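Long-range contact in UDP-N-acetylglucosamine 4,6-dehydratase (PDB 3PVZ), which binds NAD and probably acts as a lyase, dehydrating UDP-N-acetylglucosamine at the 4,6 positions: residues H19-A24 / F337-I342. Numbering follows the deposited sequence.
Sequences HQDINA and FDNLGI
Asp21, in the first turn of helix 19-34, pushes its carboxylate against Asp338 and Asn339 in the turn that leads into strand 340-344, a strand near one end of the central sheet of the NAD-binding, Rossmann-type fold. The helix precedes the first strand of that sheet, so the contact ties the N-terminal part of the chain to a strand that comes late in the sequence. Its tight part is a two-oxygen grip on consecutive backbone amides. OD1 of Asp21 accepts Asp338 N at 2.9 Å through its syn lone pair. Asn339 N donates to OD2 of Asp21 at 2.6 Å, also from the syn side but 22° out of the carboxylate plane. CG of Asp21 stands anti to its own carbonyl carbon, beside the backbone N. The Asp21 and Asn339 side chains slide past each other in opposite directions. Asn339 answers by placing OD1 3.0 Å from Asp21 N, a hydrogen bond with an N-H...O angle of 155° that takes up an amide of the first helical turn. Two residues thus hold each other through side chain to backbone bonds in both directions. Beside the carboxylate, CB of Phe337 lies 3.6 Å from OD2 of Asp21, and the ring of Phe337 turns its edge to OD1. Phe337 and Leu340 continue into the packing against helix 237-250, while Lys260 binds the carbonyl oxygens of Phe337 and Asp338. Toward solvent the contact loosens. The carboxylate of Asp338 is exposed, and its negative charge near Asp21 would, if anything, be mildly unfavourable. The Gln20 side chain, bent at chi2, crosses that of Asn339 at about a right angle, the amide planes 64° apart, and Asn339 ND2 reaches Gln20 OE1 in a weak bond of 3.2 Å.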
loop_
_atom_site.group_PDB
_atom_site.type_symbol
_atom_site.label_atom_id
_atom_site.label_comp_id
_atom_site.label_asym_id
_atom_site.label_seq_id
_atom_site.Cartn_x
_atom_site.Cartn_y
_atom_site.Cartn_z
ATOM N N HIS A 19 -4.159 -21.961 -21.245
ATOM C CA HIS A 19 -3.276 -22.219 -22.359
ATOM C C HIS A 19 -4.017 -22.315 -23.710
ATOM O O HIS A 19 -3.568 -21.767 -24.726
ATOM C CB HIS A 19 -2.445 -23.487 -22.074
ATOM C CG HIS A 19 -1.391 -23.741 -23.093
ATOM N ND1 HIS A 19 -1.559 -24.641 -24.120
ATOM C CD2 HIS A 19 -0.180 -23.166 -23.285
ATOM C CE1 HIS A 19 -0.481 -24.639 -24.884
ATOM N NE2 HIS A 19 0.369 -23.748 -24.404
ATOM N N GLN A 20 -5.173 -22.953 -23.716
ATOM C CA GLN A 20 -5.946 -23.082 -24.962
ATOM C C GLN A 20 -6.592 -21.758 -25.444
ATOM O O GLN A 20 -6.496 -21.400 -26.628
ATOM C CB GLN A 20 -7.021 -24.167 -24.804
ATOM C CG GLN A 20 -6.464 -25.598 -24.564
ATOM C CD GLN A 20 -5.879 -25.826 -23.125
ATOM O OE1 GLN A 20 -6.062 -25.004 -22.199
ATOM N NE2 GLN A 20 -5.153 -26.943 -22.960
ATOM N N ASP A 21 -7.246 -21.035 -24.539
ATOM C CA ASP A 21 -7.868 -19.759 -24.884
ATOM C C ASP A 21 -6.874 -18.682 -25.213
ATOM O O ASP A 21 -7.067 -17.932 -26.145
ATOM C CB ASP A 21 -8.775 -19.305 -23.758
ATOM C CG ASP A 21 -9.982 -20.255 -23.563
ATOM O OD1 ASP A 21 -10.497 -20.851 -24.537
ATOM O OD2 ASP A 21 -10.429 -20.409 -22.436
ATOM N N ILE A 22 -5.782 -18.619 -24.466
ATOM C CA ILE A 22 -4.739 -17.667 -24.760
ATOM C C ILE A 22 -4.097 -17.955 -26.133
ATOM O O ILE A 22 -3.968 -17.034 -26.960
ATOM C CB ILE A 22 -3.641 -17.639 -23.655
ATOM C CG1 ILE A 22 -4.199 -16.999 -22.391
ATOM C CG2 ILE A 22 -2.365 -16.871 -24.152
ATOM C CD1 ILE A 22 -4.532 -15.454 -22.537
ATOM N N ASN A 23 -3.678 -19.207 -26.358
ATOM C CA ASN A 23 -3.063 -19.580 -27.620
ATOM C C ASN A 23 -3.973 -19.348 -28.786
ATOM O O ASN A 23 -3.552 -18.816 -29.786
ATOM C CB ASN A 23 -2.608 -21.016 -27.635
ATOM C CG ASN A 23 -1.247 -21.183 -27.039
ATOM O OD1 ASN A 23 -0.525 -20.216 -26.869
ATOM N ND2 ASN A 23 -0.871 -22.424 -26.730
ATOM N N ALA A 24 -5.235 -19.706 -28.641
ATOM C CA ALA A 24 -6.228 -19.496 -29.695
ATOM C C ALA A 24 -6.460 -18.008 -30.042
ATOM O O ALA A 24 -6.860 -17.697 -31.151
ATOM C CB ALA A 24 -7.558 -20.163 -29.293
ATOM N N PHE A 337 -15.603 -19.802 -24.795
ATOM C CA PHE A 337 -14.228 -20.168 -24.514
ATOM C C PHE A 337 -14.180 -21.569 -23.907
ATOM O O PHE A 337 -15.128 -22.014 -23.274
ATOM C CB PHE A 337 -13.574 -19.161 -23.562
ATOM C CG PHE A 337 -13.457 -17.774 -24.126
ATOM C CD1 PHE A 337 -12.574 -17.511 -25.158
ATOM C CD2 PHE A 337 -14.231 -16.725 -23.617
ATOM C CE1 PHE A 337 -12.478 -16.244 -25.684
ATOM C CE2 PHE A 337 -14.113 -15.443 -24.117
ATOM C CZ PHE A 337 -13.239 -15.198 -25.148
ATOM N N ASP A 338 -13.045 -22.227 -24.084
ATOM C CA ASP A 338 -12.795 -23.541 -23.520
ATOM C C ASP A 338 -12.537 -23.506 -22.023
ATOM O O ASP A 338 -13.110 -24.315 -21.289
ATOM C CB ASP A 338 -11.625 -24.232 -24.250
ATOM C CG ASP A 338 -12.031 -24.764 -25.641
ATOM O OD1 ASP A 338 -13.244 -24.700 -26.007
ATOM O OD2 ASP A 338 -11.145 -25.242 -26.381
ATOM N N ASN A 339 -11.699 -22.564 -21.585
ATOM C CA ASN A 339 -11.205 -22.486 -20.184
ATOM C C ASN A 339 -11.894 -21.399 -19.338
ATOM O O ASN A 339 -11.800 -21.424 -18.127
ATOM C CB ASN A 339 -9.695 -22.204 -20.166
ATOM C CG ASN A 339 -8.900 -23.037 -21.214
ATOM O OD1 ASN A 339 -8.140 -22.474 -22.046
ATOM N ND2 ASN A 339 -9.037 -24.375 -21.140
ATOM N N LEU A 340 -12.587 -20.470 -19.996
ATOM C CA LEU A 340 -13.149 -19.291 -19.364
ATOM C C LEU A 340 -14.647 -19.292 -19.458
ATOM O O LEU A 340 -15.225 -19.486 -20.529
ATOM C CB LEU A 340 -12.666 -18.012 -20.059
ATOM C CG LEU A 340 -11.189 -17.712 -20.036
ATOM C CD1 LEU A 340 -10.925 -16.511 -20.895
ATOM C CD2 LEU A 340 -10.652 -17.463 -18.617
ATOM N N GLY A 341 -15.287 -19.017 -18.337
ATOM C CA GLY A 341 -16.742 -18.900 -18.310
ATOM C C GLY A 341 -17.140 -17.431 -18.256
ATOM O O GLY A 341 -16.404 -16.601 -17.698
ATOM N N ILE A 342 -18.317 -17.131 -18.811
ATOM C CA ILE A 342 -18.862 -15.796 -18.824
ATOM C C ILE A 342 -20.248 -15.784 -18.158
ATOM O O ILE A 342 -21.158 -16.552 -18.528
ATOM C CB ILE A 342 -18.990 -15.290 -20.243
ATOM C CG1 ILE A 342 -17.680 -15.451 -20.997
ATOM C CG2 ILE A 342 -19.429 -13.846 -20.260
ATOM C CD1 ILE A 342 -17.708 -14.834 -22.383
#